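Local structure of beta subunit of photoactivated adenylyl cyclase (Beggiatoa sp. PS, 5M2A) at residues E228-R233 against Q333-T338. The protein probably makes cyclic AMP from ATP under the control of blue light, sensed by a flavin-binding BLUF domain coupled to a class III-type cyclase domain. Numbering follows the deposited sequence.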
loop_
_atom_site.group_PDB
_atom_site.type_symbol
_atom_site.label_atom_id
_atom_site.label_comp_id
_atom_site.label_asym_id
_atom_site.label_seq_id
_atom_site.Cartn_x
_atom_site.Cartn_y
_atom_site.Cartn_z
ATOM N N GLU A 228 22.276 -13.336 -3.127
ATOM C CA GLU A 228 22.701 -11.991 -2.773
ATOM C C GLU A 228 22.857 -11.843 -1.268
ATOM O O GLU A 228 23.766 -11.144 -0.801
ATOM C CB GLU A 228 21.713 -10.961 -3.314
ATOM C CG GLU A 228 21.803 -10.793 -4.828
ATOM C CD GLU A 228 21.498 -9.365 -5.279
ATOM O OE1 GLU A 228 21.373 -8.477 -4.408
ATOM O OE2 GLU A 228 21.383 -9.126 -6.502
ATOM N N LEU A 229 21.982 -12.483 -0.492
ATOM C CA LEU A 229 22.150 -12.435 0.959
ATOM C C LEU A 229 23.435 -13.125 1.391
ATOM O O LEU A 229 24.129 -12.652 2.301
ATOM C CB LEU A 229 20.954 -13.074 1.656
ATOM C CG LEU A 229 19.595 -12.415 1.450
ATOM C CD1 LEU A 229 18.595 -12.997 2.443
ATOM C CD2 LEU A 229 19.641 -10.901 1.550
ATOM N N LYS A 230 23.746 -14.273 0.786
ATOM C CA LYS A 230 24.994 -14.956 1.114
ATOM C C LYS A 230 26.193 -14.073 0.792
ATOM O O LYS A 230 27.137 -13.975 1.582
ATOM C CB LYS A 230 25.084 -16.286 0.361
ATOM C CG LYS A 230 26.294 -17.133 0.745
ATOM C CD LYS A 230 26.315 -18.424 -0.059
ATOM C CE LYS A 230 27.583 -19.219 0.191
ATOM N NZ LYS A 230 27.586 -20.461 -0.632
ATOM N N GLN A 231 26.169 -13.407 -0.368
ATOM C CA GLN A 231 27.233 -12.450 -0.684
ATOM C C GLN A 231 27.318 -11.352 0.370
ATOM O O GLN A 231 28.411 -10.995 0.823
ATOM C CB GLN A 231 27.006 -11.832 -2.065
ATOM C CG GLN A 231 27.245 -12.782 -3.218
ATOM C CD GLN A 231 27.097 -12.100 -4.567
ATOM O OE1 GLN A 231 27.606 -10.998 -4.781
ATOM N NE2 GLN A 231 26.387 -12.752 -5.482
ATOM N N LEU A 232 26.169 -10.793 0.760
ATOM C CA LEU A 232 26.149 -9.673 1.695
ATOM C C LEU A 232 26.711 -10.074 3.053
ATOM O O LEU A 232 27.477 -9.317 3.668
ATOM C CB LEU A 232 24.707 -9.152 1.823
ATOM C CG LEU A 232 24.501 -7.954 2.749
ATOM C CD1 LEU A 232 25.250 -6.736 2.227
ATOM C CD2 LEU A 232 23.014 -7.677 2.881
ATOM N N ARG A 233 26.406 -11.293 3.512
ATOM C CA ARG A 233 26.892 -11.712 4.834
ATOM C C ARG A 233 28.413 -11.724 4.939
ATOM O O ARG A 233 28.964 -11.414 6.006
ATOM C CB ARG A 233 26.349 -13.091 5.192
ATOM C CG ARG A 233 24.851 -13.101 5.447
ATOM C CD ARG A 233 24.452 -14.362 6.211
ATOM N NE ARG A 233 24.755 -15.579 5.463
ATOM C CZ ARG A 233 23.965 -16.085 4.513
ATOM N NH1 ARG A 233 22.837 -15.475 4.179
ATOM N NH2 ARG A 233 24.301 -17.212 3.888
ATOM N N GLN A 333 19.668 -25.902 -1.691
ATOM C CA GLN A 333 20.165 -26.600 -0.513
ATOM C C GLN A 333 20.956 -25.655 0.378
ATOM O O GLN A 333 21.717 -24.815 -0.111
ATOM C CB GLN A 333 21.052 -27.774 -0.935
ATOM C CG GLN A 333 21.490 -28.669 0.207
ATOM C CD GLN A 333 22.561 -29.666 -0.213
ATOM O OE1 GLN A 333 23.692 -29.284 -0.528
ATOM N NE2 GLN A 333 22.206 -30.949 -0.222
ATOM N N LYS A 334 20.771 -25.802 1.692
ATOM C CA LYS A 334 21.474 -24.981 2.675
ATOM C C LYS A 334 22.858 -25.554 2.954
ATOM O O LYS A 334 22.995 -26.752 3.218
ATOM C CB LYS A 334 20.685 -24.911 3.986
ATOM C CG LYS A 334 19.366 -24.117 3.918
ATOM C CD LYS A 334 18.563 -24.333 5.200
ATOM C CE LYS A 334 17.244 -23.560 5.213
ATOM N NZ LYS A 334 16.348 -24.070 6.302
ATOM N N TYR A 335 23.885 -24.704 2.887
ATOM C CA TYR A 335 25.227 -25.147 3.253
ATOM C C TYR A 335 25.435 -25.164 4.761
ATOM O O TYR A 335 26.531 -25.501 5.222
ATOM C CB TYR A 335 26.291 -24.262 2.584
ATOM C CG TYR A 335 26.425 -22.868 3.167
ATOM C CD1 TYR A 335 25.533 -21.858 2.822
ATOM C CD2 TYR A 335 27.455 -22.556 4.048
ATOM C CE1 TYR A 335 25.656 -20.580 3.348
ATOM C CE2 TYR A 335 27.588 -21.282 4.578
ATOM C CZ TYR A 335 26.685 -20.298 4.225
ATOM O OH TYR A 335 26.812 -19.028 4.747
ATOM N N TYR A 336 24.399 -24.827 5.524
ATOM C CA TYR A 336 24.432 -24.726 6.972
ATOM C C TYR A 336 23.304 -25.568 7.555
ATOM O O TYR A 336 22.379 -25.988 6.852
ATOM C CB TYR A 336 24.281 -23.263 7.412
ATOM C CG TYR A 336 23.042 -22.601 6.827
ATOM C CD1 TYR A 336 21.816 -22.690 7.470
ATOM C CD2 TYR A 336 23.099 -21.909 5.625
ATOM C CE1 TYR A 336 20.685 -22.104 6.940
ATOM C CE2 TYR A 336 21.962 -21.314 5.083
ATOM C CZ TYR A 336 20.764 -21.420 5.752
ATOM O OH TYR A 336 19.633 -20.837 5.236
ATOM N N ASP A 337 23.380 -25.802 8.860
ATOM C CA ASP A 337 22.285 -26.393 9.616
ATOM C C ASP A 337 21.464 -25.269 10.239
ATOM O O ASP A 337 22.019 -24.410 10.937
ATOM C CB ASP A 337 22.805 -27.336 10.699
ATOM C CG ASP A 337 21.690 -27.933 11.526
ATOM O OD1 ASP A 337 21.116 -28.955 11.095
ATOM O OD2 ASP A 337 21.381 -27.378 12.601
ATOM N N THR A 338 20.147 -25.286 10.001
ATOM C CA THR A 338 19.315 -24.146 10.382
ATOM C C THR A 338 19.301 -23.929 11.891
ATOM O O THR A 338 19.418 -22.791 12.361
ATOM C CB THR A 338 17.893 -24.322 9.851
ATOM O OG1 THR A 338 17.938 -24.470 8.428
ATOM C CG2 THR A 338 17.047 -23.091 10.166
#
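Y335 meets R233 at its hydroxyl edge and K230 over one ring face. R233 NH2 donates to Y335 OH at 3.2 Å, with a nearly straight N-H...O angle of 170°. The oxygen lies in the guanidinium plane, and guanidinium and phenol are almost coplanar, 17° apart, so the two flat groups meet edge to edge rather than stacking. R233 reaches this position through a bend at chi3 (-61°), while its NH1 bonds L245 O and its cation packs on Y246. K230 instead runs fully extended, CG anti to the backbone N, which carries CE to 3.9 Å from Y335 CE1. Its NZ stands 4.6 Å from the Y335 ring centroid, over the face but displaced toward its rim, a cation-pi contact. Y336 CD2 lies 3.6 Å above the opposite face of the Y335 ring, off its centre. A leucine in place of R233 would probably leave the Y335 hydroxyl without this donor and L245 O without its NH1 partner. The contact thus joins the last turns of helix 215-235, whose other flank packs on helix 173-193 in the cyclase domain, to the loop between strand 324-329 and helix 338-349, where D337 is the N-cap.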